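Local coordinates for malonyl CoA-acyl carrier protein transacylase (Burkholderia pseudomallei 1710b, PDB 3EZO), which probably catalyses transfer of the malonyl group from malonyl-CoA to holo acyl carrier protein, giving the malonyl-ACP used in fatty acid synthesis, at residues 163-168 with 174-179; 150-155 with 186-191; 40-43 with 49-52; 67-72 with 122-127. One frame throughout, in Å; residues are numbered along the deposited sequence.

Contact 1: 163-168 with 174-179; sequences EAVNFN and VIAGTK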
loop_
_atom_site.group_PDB
_atom_site.type_symbol
_atom_site.label_atom_id
_atom_site.label_comp_id
_atom_site.label_asym_id
_atom_site.label_seq_id
_atom_site.Cartn_x
_atom_site.Cartn_y
_atom_site.Cartn_z
ATOM N N GLU A 163 18.106 -2.021 4.934
ATOM C CA GLU A 163 17.831 -0.816 4.134
ATOM C C GLU A 163 16.600 -0.093 4.644
ATOM O O GLU A 163 15.739 -0.721 5.232
ATOM C CB GLU A 163 17.568 -1.198 2.661
ATOM C CG GLU A 163 18.790 -1.787 1.938
ATOM C CD GLU A 163 18.422 -2.588 0.683
ATOM O OE1 GLU A 163 17.204 -2.818 0.411
ATOM O OE2 GLU A 163 19.373 -2.992 -0.033
ATOM N N ALA A 164 16.516 1.216 4.387
ATOM C CA ALA A 164 15.320 1.999 4.720
ATOM C C ALA A 164 14.348 1.867 3.534
ATOM O O ALA A 164 14.670 2.248 2.411
ATOM C CB ALA A 164 15.673 3.429 5.019
ATOM N N VAL A 165 13.202 1.237 3.761
ATOM C CA VAL A 165 12.355 0.759 2.648
ATOM C C VAL A 165 10.937 1.341 2.561
ATOM O O VAL A 165 10.294 1.159 1.550
ATOM C CB VAL A 165 12.301 -0.804 2.587
ATOM C CG1 VAL A 165 13.731 -1.414 2.568
ATOM C CG2 VAL A 165 11.439 -1.425 3.742
ATOM N N ASN A 166 10.436 1.961 3.637
ATOM C CA ASN A 166 9.161 2.735 3.613
ATOM C C ASN A 166 9.379 4.076 4.279
ATOM O O ASN A 166 9.597 4.142 5.503
ATOM C CB ASN A 166 8.046 2.071 4.415
ATOM C CG ASN A 166 7.469 0.803 3.766
ATOM O OD1 ASN A 166 7.941 0.276 2.739
ATOM N ND2 ASN A 166 6.450 0.299 4.395
ATOM N N PHE A 167 9.284 5.136 3.493
ATOM C CA PHE A 167 9.274 6.481 4.010
ATOM C C PHE A 167 7.827 6.982 4.119
ATOM O O PHE A 167 7.265 7.479 3.154
ATOM C CB PHE A 167 10.134 7.367 3.084
ATOM C CG PHE A 167 11.549 6.884 2.952
ATOM C CD1 PHE A 167 12.451 7.082 3.967
ATOM C CD2 PHE A 167 11.963 6.192 1.825
ATOM C CE1 PHE A 167 13.776 6.611 3.834
ATOM C CE2 PHE A 167 13.271 5.738 1.696
ATOM C CZ PHE A 167 14.157 5.948 2.690
ATOM N N ASN A 168 7.269 6.879 5.337
ATOM C CA ASN A 168 5.833 6.993 5.600
ATOM C C ASN A 168 5.389 8.348 6.092
ATOM O O ASN A 168 4.333 8.833 5.676
ATOM C CB ASN A 168 5.432 5.919 6.624
ATOM C CG ASN A 168 5.449 4.545 6.013
ATOM O OD1 ASN A 168 5.540 4.410 4.782
ATOM N ND2 ASN A 168 5.411 3.525 6.837
ATOM N N VAL A 174 10.214 2.633 7.951
ATOM C CA VAL A 174 10.336 1.211 8.084
ATOM C C VAL A 174 11.590 0.748 7.353
ATOM O O VAL A 174 11.837 1.131 6.214
ATOM C CB VAL A 174 9.072 0.479 7.542
ATOM C CG1 VAL A 174 9.220 -1.055 7.526
ATOM C CG2 VAL A 174 7.741 0.945 8.351
ATOM N N ILE A 175 12.341 -0.136 7.993
ATOM C CA ILE A 175 13.535 -0.752 7.386
ATOM C C ILE A 175 13.294 -2.238 7.182
ATOM O O ILE A 175 12.381 -2.809 7.772
ATOM C CB ILE A 175 14.784 -0.527 8.298
ATOM C CG1 ILE A 175 14.671 -1.296 9.631
ATOM C CG2 ILE A 175 14.933 0.989 8.579
ATOM C CD1 ILE A 175 16.003 -1.318 10.530
ATOM N N ALA A 176 14.119 -2.842 6.348
ATOM C CA ALA A 176 13.960 -4.226 5.942
ATOM C C ALA A 176 15.298 -4.787 5.490
ATOM O O ALA A 176 16.136 -4.060 4.968
ATOM C CB ALA A 176 12.923 -4.357 4.821
ATOM N N GLY A 177 15.478 -6.088 5.686
ATOM C CA GLY A 177 16.723 -6.804 5.280
ATOM C C GLY A 177 16.889 -8.085 6.067
ATOM O O GLY A 177 15.893 -8.713 6.460
ATOM N N THR A 178 18.136 -8.467 6.327
ATOM C CA THR A 178 18.433 -9.674 7.076
ATOM C C THR A 178 18.031 -9.516 8.526
ATOM O O THR A 178 17.995 -8.378 9.080
ATOM C CB THR A 178 19.947 -10.046 7.052
ATOM O OG1 THR A 178 20.690 -9.023 7.722
ATOM C CG2 THR A 178 20.455 -10.261 5.628
ATOM N N LYS A 179 17.726 -10.654 9.157
ATOM C CA LYS A 179 17.405 -10.652 10.607
ATOM C C LYS A 179 18.495 -9.934 11.406
ATOM O O LYS A 179 18.198 -9.035 12.175
ATOM C CB LYS A 179 17.155 -12.092 11.143
#

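Contact 2: 150-155 with 186-191; sequences RAVCAE and CEIAKE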
loop_
_atom_site.group_PDB
_atom_site.type_symbol
_atom_site.label_atom_id
_atom_site.label_comp_id
_atom_site.label_asym_id
_atom_site.label_seq_id
_atom_site.Cartn_x
_atom_site.Cartn_y
_atom_site.Cartn_z
ATOM N N ARG A 150 18.942 6.160 7.082
ATOM C CA ARG A 150 19.839 5.596 6.059
ATOM C C ARG A 150 21.233 5.326 6.617
ATOM O O ARG A 150 21.829 4.237 6.350
ATOM C CB ARG A 150 19.900 6.465 4.801
ATOM C CG ARG A 150 18.577 6.503 4.026
ATOM C CD ARG A 150 18.695 7.463 2.855
ATOM N NE ARG A 150 17.482 7.560 2.033
ATOM C CZ ARG A 150 16.672 8.627 1.951
ATOM N NH1 ARG A 150 16.909 9.757 2.643
ATOM N NH2 ARG A 150 15.605 8.565 1.144
ATOM N N ALA A 151 21.731 6.269 7.421
ATOM C CA ALA A 151 23.060 6.139 8.074
ATOM C C ALA A 151 23.065 4.953 9.032
ATOM O O ALA A 151 23.986 4.135 9.008
ATOM C CB ALA A 151 23.474 7.458 8.822
ATOM N N VAL A 152 22.009 4.832 9.844
ATOM C CA VAL A 152 21.841 3.667 10.709
ATOM C C VAL A 152 21.946 2.349 9.945
ATOM O O VAL A 152 22.698 1.448 10.350
ATOM C CB VAL A 152 20.512 3.700 11.478
ATOM C CG1 VAL A 152 20.215 2.291 12.149
ATOM C CG2 VAL A 152 20.524 4.880 12.463
ATOM N N CYS A 153 21.246 2.255 8.823
ATOM C CA CYS A 153 21.268 1.037 7.983
ATOM C C CYS A 153 22.633 0.793 7.343
ATOM O O CYS A 153 23.105 -0.344 7.310
ATOM C CB CYS A 153 20.200 1.117 6.918
ATOM S SG CYS A 153 18.488 0.987 7.604
ATOM N N ALA A 154 23.292 1.860 6.895
ATOM C CA ALA A 154 24.592 1.735 6.273
ATOM C C ALA A 154 25.595 1.191 7.314
ATOM O O ALA A 154 26.337 0.259 7.065
ATOM C CB ALA A 154 25.033 3.101 5.645
ATOM N N GLU A 155 25.510 1.697 8.526
ATOM C CA GLU A 155 26.321 1.214 9.623
ATOM C C GLU A 155 25.996 -0.241 10.058
ATOM O O GLU A 155 26.916 -1.073 10.216
ATOM C CB GLU A 155 26.142 2.202 10.779
ATOM C CG GLU A 155 27.067 1.990 11.943
ATOM C CD GLU A 155 26.874 3.054 12.992
ATOM O OE1 GLU A 155 26.286 4.157 12.664
ATOM O OE2 GLU A 155 27.304 2.761 14.128
ATOM N N CYS A 186 18.179 -1.613 14.733
ATOM C CA CYS A 186 17.384 -1.167 15.910
ATOM C C CYS A 186 18.270 -0.684 17.079
ATOM O O CYS A 186 18.047 0.370 17.689
ATOM C CB CYS A 186 16.409 -2.256 16.363
ATOM S SG CYS A 186 15.118 -2.537 15.155
ATOM N N GLU A 187 19.305 -1.446 17.361
ATOM C CA GLU A 187 20.247 -1.115 18.434
ATOM C C GLU A 187 20.938 0.222 18.163
ATOM O O GLU A 187 20.923 1.131 19.003
ATOM C CB GLU A 187 21.247 -2.252 18.473
ATOM C CG GLU A 187 22.182 -2.303 19.589
ATOM C CD GLU A 187 23.223 -3.373 19.296
ATOM O OE1 GLU A 187 22.808 -4.563 19.153
ATOM O OE2 GLU A 187 24.419 -3.001 19.134
ATOM N N ILE A 188 21.484 0.381 16.960
ATOM C CA ILE A 188 22.099 1.663 16.556
ATOM C C ILE A 188 21.076 2.819 16.637
ATOM O O ILE A 188 21.385 3.908 17.175
ATOM C CB ILE A 188 22.737 1.582 15.140
ATOM C CG1 ILE A 188 23.864 0.549 15.117
ATOM C CG2 ILE A 188 23.286 2.933 14.705
ATOM C CD1 ILE A 188 24.542 0.410 13.793
ATOM N N ALA A 189 19.859 2.562 16.144
ATOM C CA ALA A 189 18.823 3.593 16.086
ATOM C C ALA A 189 18.532 4.126 17.481
ATOM O O ALA A 189 18.452 5.350 17.691
ATOM C CB ALA A 189 17.578 3.070 15.462
ATOM N N LYS A 190 18.355 3.204 18.418
ATOM C CA LYS A 190 18.168 3.557 19.842
ATOM C C LYS A 190 19.330 4.383 20.374
ATOM O O LYS A 190 19.107 5.418 21.001
ATOM C CB LYS A 190 17.944 2.317 20.711
ATOM C CG LYS A 190 16.589 1.680 20.531
ATOM C CD LYS A 190 16.566 0.216 20.967
ATOM C CE LYS A 190 15.134 -0.404 20.861
ATOM N NZ LYS A 190 15.041 -1.912 20.694
ATOM N N GLU A 191 20.557 3.971 20.078
ATOM C CA GLU A 191 21.734 4.731 20.523
ATOM C C GLU A 191 21.696 6.153 20.009
ATOM O O GLU A 191 22.122 7.067 20.712
ATOM C CB GLU A 191 23.058 4.098 20.037
ATOM C CG GLU A 191 23.371 2.698 20.567
ATOM C CD GLU A 191 24.345 1.899 19.646
ATOM O OE1 GLU A 191 24.857 2.452 18.633
ATOM O OE2 GLU A 191 24.609 0.713 19.934
#

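Contact 3: 40-43 with 49-52; sequences DEAS and DIGK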
loop_
_atom_site.group_PDB
_atom_site.type_symbol
_atom_site.label_atom_id
_atom_site.label_comp_id
_atom_site.label_asym_id
_atom_site.label_seq_id
_atom_site.Cartn_x
_atom_site.Cartn_y
_atom_site.Cartn_z
ATOM N N ASP A 40 -18.740 -9.946 -4.490
ATOM C CA ASP A 40 -19.100 -11.088 -5.334
ATOM C C ASP A 40 -18.078 -11.292 -6.428
ATOM O O ASP A 40 -17.677 -12.425 -6.710
ATOM C CB ASP A 40 -20.475 -10.932 -5.958
ATOM C CG ASP A 40 -21.603 -11.287 -4.988
ATOM O OD1 ASP A 40 -21.467 -12.287 -4.255
ATOM O OD2 ASP A 40 -22.640 -10.579 -4.984
ATOM N N GLU A 41 -17.665 -10.198 -7.053
ATOM C CA GLU A 41 -16.680 -10.283 -8.140
ATOM C C GLU A 41 -15.362 -10.851 -7.612
ATOM O O GLU A 41 -14.746 -11.729 -8.234
ATOM C CB GLU A 41 -16.482 -8.887 -8.776
ATOM C CG GLU A 41 -15.388 -8.876 -9.831
ATOM C CD GLU A 41 -15.253 -7.529 -10.627
ATOM O OE1 GLU A 41 -15.848 -6.467 -10.249
ATOM O OE2 GLU A 41 -14.539 -7.596 -11.658
ATOM N N ALA A 42 -14.927 -10.346 -6.469
ATOM C CA ALA A 42 -13.704 -10.843 -5.829
ATOM C C ALA A 42 -13.775 -12.363 -5.519
ATOM O O ALA A 42 -12.819 -13.127 -5.812
ATOM C CB ALA A 42 -13.379 -10.032 -4.565
ATOM N N SER A 43 -14.911 -12.817 -4.977
ATOM C CA SER A 43 -15.115 -14.274 -4.654
ATOM C C SER A 43 -15.098 -15.102 -5.920
ATOM O O SER A 43 -14.486 -16.198 -6.016
ATOM C CB SER A 43 -16.448 -14.488 -3.902
ATOM O OG SER A 43 -16.496 -13.693 -2.705
ATOM N N ASP A 49 -15.243 -17.197 -0.513
ATOM C CA ASP A 49 -16.121 -16.117 -0.052
ATOM C C ASP A 49 -15.380 -14.966 0.639
ATOM O O ASP A 49 -15.149 -14.957 1.872
ATOM C CB ASP A 49 -17.209 -16.685 0.843
ATOM C CG ASP A 49 -18.361 -15.723 1.062
ATOM O OD1 ASP A 49 -18.167 -14.482 0.993
ATOM O OD2 ASP A 49 -19.478 -16.227 1.322
ATOM N N ILE A 50 -15.052 -13.942 -0.148
ATOM C CA ILE A 50 -14.254 -12.812 0.372
ATOM C C ILE A 50 -15.044 -11.957 1.332
ATOM O O ILE A 50 -14.535 -11.476 2.384
ATOM C CB ILE A 50 -13.680 -11.950 -0.776
ATOM C CG1 ILE A 50 -12.744 -12.812 -1.651
ATOM C CG2 ILE A 50 -12.928 -10.748 -0.187
ATOM C CD1 ILE A 50 -11.519 -13.340 -0.832
ATOM N N GLY A 51 -16.317 -11.748 1.007
ATOM C CA GLY A 51 -17.217 -11.133 1.982
ATOM C C GLY A 51 -17.202 -11.757 3.377
ATOM O O GLY A 51 -17.117 -11.040 4.386
ATOM N N LYS A 52 -17.353 -13.070 3.453
ATOM C CA LYS A 52 -17.380 -13.732 4.756
ATOM C C LYS A 52 -15.971 -13.791 5.380
ATOM O O LYS A 52 -15.835 -13.588 6.591
ATOM C CB LYS A 52 -17.994 -15.123 4.698
ATOM C CG LYS A 52 -19.498 -15.171 4.395
ATOM C CD LYS A 52 -20.355 -14.850 5.640
ATOM C CE LYS A 52 -21.879 -14.716 5.304
ATOM N NZ LYS A 52 -22.609 -15.985 5.529
HETATM O O HOH W 1 -18.469 -12.614 -0.962
#

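Contact 4: 67-72 with 122-127; sequences NTQPVM and FRAQAM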
loop_
_atom_site.group_PDB
_atom_site.type_symbol
_atom_site.label_atom_id
_atom_site.label_comp_id
_atom_site.label_asym_id
_atom_site.label_seq_id
_atom_site.Cartn_x
_atom_site.Cartn_y
_atom_site.Cartn_z
ATOM N N ASN A 67 -4.019 -13.610 1.448
ATOM C CA ASN A 67 -5.385 -13.101 1.599
ATOM C C ASN A 67 -5.383 -11.606 1.798
ATOM O O ASN A 67 -6.211 -10.917 1.220
ATOM C CB ASN A 67 -6.088 -13.699 2.835
ATOM C CG ASN A 67 -6.507 -15.097 2.633
ATOM O OD1 ASN A 67 -6.749 -15.548 1.491
ATOM N ND2 ASN A 67 -6.659 -15.815 3.747
ATOM N N THR A 68 -4.487 -11.104 2.641
ATOM C CA THR A 68 -4.480 -9.692 2.983
ATOM C C THR A 68 -4.377 -8.810 1.705
ATOM O O THR A 68 -5.102 -7.835 1.586
ATOM C CB THR A 68 -3.379 -9.332 4.009
ATOM O OG1 THR A 68 -3.413 -10.243 5.102
ATOM C CG2 THR A 68 -3.580 -7.936 4.542
ATOM N N GLN A 69 -3.509 -9.168 0.750
ATOM C CA GLN A 69 -3.298 -8.295 -0.417
ATOM C C GLN A 69 -4.574 -8.193 -1.305
ATOM O O GLN A 69 -5.075 -7.090 -1.537
ATOM C CB GLN A 69 -2.034 -8.704 -1.196
ATOM C CG GLN A 69 -0.764 -8.362 -0.415
ATOM C CD GLN A 69 0.486 -8.351 -1.240
ATOM O OE1 GLN A 69 0.450 -8.169 -2.456
ATOM N NE2 GLN A 69 1.622 -8.553 -0.570
ATOM N N PRO A 70 -5.151 -9.333 -1.710
ATOM C CA PRO A 70 -6.452 -9.223 -2.404
ATOM C C PRO A 70 -7.610 -8.677 -1.537
ATOM O O PRO A 70 -8.479 -7.998 -2.057
ATOM C CB PRO A 70 -6.723 -10.631 -2.919
ATOM C CG PRO A 70 -5.587 -11.553 -2.360
ATOM C CD PRO A 70 -4.585 -10.714 -1.693
ATOM N N VAL A 71 -7.603 -8.939 -0.240
ATOM C CA VAL A 71 -8.582 -8.351 0.653
ATOM C C VAL A 71 -8.507 -6.818 0.676
ATOM O O VAL A 71 -9.546 -6.135 0.669
ATOM C CB VAL A 71 -8.491 -8.929 2.096
ATOM C CG1 VAL A 71 -9.191 -7.998 3.077
ATOM C CG2 VAL A 71 -9.073 -10.374 2.150
ATOM N N MET A 72 -7.287 -6.272 0.715
ATOM C CA MET A 72 -7.139 -4.833 0.822
ATOM C C MET A 72 -7.412 -4.111 -0.505
ATOM O O MET A 72 -7.874 -2.965 -0.496
ATOM C CB MET A 72 -5.784 -4.416 1.391
ATOM C CG MET A 72 -5.648 -4.525 2.873
ATOM S SD MET A 72 -6.932 -3.697 3.795
ATOM C CE MET A 72 -6.757 -1.951 3.296
ATOM N N PHE A 122 -1.008 -13.335 -6.621
ATOM C CA PHE A 122 0.301 -13.769 -7.094
ATOM C C PHE A 122 1.442 -12.924 -6.480
ATOM O O PHE A 122 2.428 -13.466 -5.986
ATOM C CB PHE A 122 0.375 -13.716 -8.600
ATOM C CG PHE A 122 1.704 -14.172 -9.124
ATOM C CD1 PHE A 122 1.952 -15.529 -9.333
ATOM C CD2 PHE A 122 2.753 -13.253 -9.325
ATOM C CE1 PHE A 122 3.183 -15.967 -9.816
ATOM C CE2 PHE A 122 3.991 -13.692 -9.772
ATOM C CZ PHE A 122 4.203 -15.047 -10.007
ATOM N N ARG A 123 1.281 -11.597 -6.480
ATOM C CA ARG A 123 2.269 -10.718 -5.874
ATOM C C ARG A 123 2.549 -11.147 -4.430
ATOM O O ARG A 123 3.706 -11.217 -3.998
ATOM C CB ARG A 123 1.764 -9.283 -5.865
ATOM C CG ARG A 123 2.678 -8.299 -5.131
ATOM C CD ARG A 123 2.110 -6.867 -5.294
ATOM N NE ARG A 123 2.971 -5.778 -4.762
ATOM C CZ ARG A 123 2.924 -5.293 -3.531
ATOM N NH1 ARG A 123 2.116 -5.820 -2.587
ATOM N NH2 ARG A 123 3.714 -4.285 -3.209
ATOM N N ALA A 124 1.487 -11.397 -3.669
ATOM C CA ALA A 124 1.640 -11.853 -2.275
ATOM C C ALA A 124 2.463 -13.129 -2.204
ATOM O O ALA A 124 3.399 -13.219 -1.397
ATOM C CB ALA A 124 0.278 -12.030 -1.587
ATOM N N GLN A 125 2.150 -14.097 -3.052
ATOM C CA GLN A 125 2.872 -15.387 -3.094
ATOM C C GLN A 125 4.373 -15.176 -3.416
ATOM O O GLN A 125 5.249 -15.721 -2.715
ATOM C CB GLN A 125 2.181 -16.338 -4.105
ATOM C CG GLN A 125 3.089 -17.377 -4.860
ATOM C CD GLN A 125 3.673 -18.453 -3.952
ATOM O OE1 GLN A 125 2.997 -18.967 -3.028
ATOM N NE2 GLN A 125 4.938 -18.816 -4.214
ATOM N N ALA A 126 4.641 -14.365 -4.456
ATOM C CA ALA A 126 5.977 -14.006 -4.864
ATOM C C ALA A 126 6.803 -13.363 -3.758
ATOM O O ALA A 126 7.933 -13.734 -3.538
ATOM C CB ALA A 126 5.918 -13.051 -6.103
ATOM N N MET A 127 6.252 -12.341 -3.122
ATOM C CA MET A 127 6.947 -11.610 -2.080
ATOM C C MET A 127 7.213 -12.481 -0.819
ATOM O O MET A 127 8.258 -12.349 -0.147
ATOM C CB MET A 127 6.159 -10.367 -1.697
ATOM C CG MET A 127 5.997 -9.322 -2.853
ATOM S SD MET A 127 5.034 -7.889 -2.255
ATOM C CE MET A 127 6.250 -7.044 -1.284
#

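Contact 1: 163-168 with 174-179
A classic beta bulge interrupts this hairpin: Val165 and Asn166 both face Val174, whose carbonyl oxygen accepts two backbone bonds. Val174 O lies 2.8 Å from Val165 N, which donates in the carbonyl plane, and 3.0 Å from Asn166 N, which is tilted 19° from it. The extra residue is taken up at Val165, where psi falls to -16° instead of staying extended. Val174 N returns a bond to Asn166 O at 2.9 Å, closing the bulge. Beyond it the regular antiparallel ladder resumes. Glu163 and Ala176 form a hydrogen-bonded pair, with Glu163 N 2.8 Å from Ala176 O and a reciprocal bond from Ala176 N. Ala164 and Ile175 form the non-hydrogen-bonded pair, and Ile175 CA comes within 3.1 Å of Glu163 O in a CA-H...O contact.

At the bulge the Val165 side chain lies against Ala176. Its CG2 branch, placed between the backbone N and the carbonyl carbon, meets Ala176 CB at 3.5 Å, tighter than usual van der Waals contact, and CG1 touches the same methyl; the small side chain of alanine suits a place so close to both valine branches. Asn166 and Val174 lie side by side, their CB atoms 3.7 Å apart. Val174 CG2 reaches on to the amide of Asn168, whose OD1 is held by His97.

Val165 leans on His207, a predicted active-site residue, so the bulge borders the probable catalytic cleft. Strand 172-176 is inner, paired on its other side with strand 136-142, while Ile175 rests its branched side chain against helices 146-156 and 179-191.

Contact 2: 150-155 with 186-191
Ile188 fits between Val152 and Glu155 of the facing helix, and these three side chains bury most of the surface in the contact. Val152 and Ile188 point past one another from opposing helices. With chi1 at 167°, Val152 turns CG1 away from its own backbone N and sets it 4.0 Å from Ile188 CB. The same methyl is 4.3 Å from Ala189 CB, where a short side chain lets the helices come close. Val152 CG2 packs against Ile188 CG2.

Glu155 crosses Ile188 at a slant, its chain extended. CB, CG and the carboxylate all lie across the isoleucine methyls CD1 and CG2, and the closest approach is Glu155 CG to Ile188 CD1 at 3.5 Å. The carboxylate does double duty, since OE1 also forms a salt bridge with Lys192. A glutamate suits such an edge, being greasy near the backbone and polar at the tip. Glu191 OE1 is 5.1 Å from Glu155 OE2, a like charge that the lysine would probably offset.

The axes of the two short segments approach to 9.1 Å at 134°, a roughly antiparallel pairing. Both helices lie on one face of the antiparallel sheet, Cys153 touching Val162 of strand 162-169 and Cys186 touching Ala139 of strand 136-142, in a ferredoxin-like beta-alpha-beta-beta-alpha-beta layout.

Contact 3: 40-43 with 49-52
The carboxylate of Asp49, beside the hydroxyl of Ser43, is approached from both sides of its plane at OD1. Over one face stands Lys52 N, 3.0 Å from Asp49 OD1 and 62° out of the carboxylate plane. From the opposite side, tilted about midway between plane and face, comes a water that donates to Asp49 OD1, its oxygen 2.7 Å away. Asp49 is the N-cap of helix 50-56, and its bond to Lys52 N is the familiar capping bond. Its chi1 of -165° swings CG away from the backbone N and lets OD1 bend back over the first turn.

Ser43 crosses the gap. Its OG accepts from Ile50 N at 2.9 Å in a fairly straight bond (160° at the hydrogen) and takes another hydrogen from the water, 2.8 Å from Ser43 OG. It also bonds Leu39 O one turn back in its own helix, so three partners grip the hydroxyl. The water accepts in turn from Gly51 N at 3.0 Å. A short side chain such as serine lets the two backbones come this near. Next to the polar group, Ala42 CB meets Ile50 CG1 at 4.1 Å, a small residue against a branched one; Ala42 also touches Leu117 of helix 113-128.

Ile50, Gly51 and Lys52 would each leave an N-H without a partner within the helix, as first-turn residues do. Here the serine, the water and the aspartate take one each. The Lys52 N-H and the water, both donating to OD1, and the N-terminal end of the helix would probably favour ionised Asp49, with Asp40 a mild opposing influence.

Contact 4: 67-72 with 122-127
Gln69 and Arg123 meet next to the probable nucleophile elbow of the acyltransferase, where Arg123 bonds the hydroxyl of the predicted active-site Ser98. Malonyl transferases of this family use an arginine beside the nucleophile to pair with the malonyl carboxylate, and the place of Arg123 is consistent with such a role.

Arg123 NH1 donates to Gln69 OE1 at 2.9 Å. The oxygen sits at the guanidinium edge, only 7° out of its plane, whereas the nitrogen stands well above the amide plane, 58° out of it. The two side chains cross at about a right angle. Arginine's length matters: extended from CG to NE, the chain carries its guanidinium to Gln69 OE1 and to Ser98. Met127 SD lies 3.5 Å above the guanidinium plane of Arg123, over its centre, a polarisable sulfur over the flat group. Gln69 CD also rests on Ala124 CB at 3.7 Å, where a methyl leaves room for the amide. Second-shell bonds fix both groups: Gln69 NE2 is held by Gln18, and Arg123 NH2 by Gln256.

Helix 65-85, kinked where Pro70 lacks an N-H, and helix 113-128 run nearly antiparallel here, the segment axes 8.7 Å apart at 149°. Helix 99-107 closes over the pair through Leu99, which touches Gln69 and Arg123, while Phe122 stacks on Tyr221 of helix 212-223.

Along the chain contact 3 comes first, then contact 4, and then contact 2, which encloses contact 1. Contacts 1 and 2 have centres 11 Å apart and share the small ferredoxin-like unit: helices 146-156 and 179-191 lie against the sheet that holds the hairpin, and Cys153 touches Glu163, Ala164 and Ile175. Contacts 3 and 4, 15 Å between centres, belong to the helical part around helices 33-46, 50-56, 65-85 and 113-128. Contacts 1 and 4 come within about 9 Å at their nearest atoms and approach the predicted Ser98 and His207 from different parts of the fold, which places the probable catalytic cleft between them. Contacts 2 and 3 lie farthest apart, about 43 Å between centres.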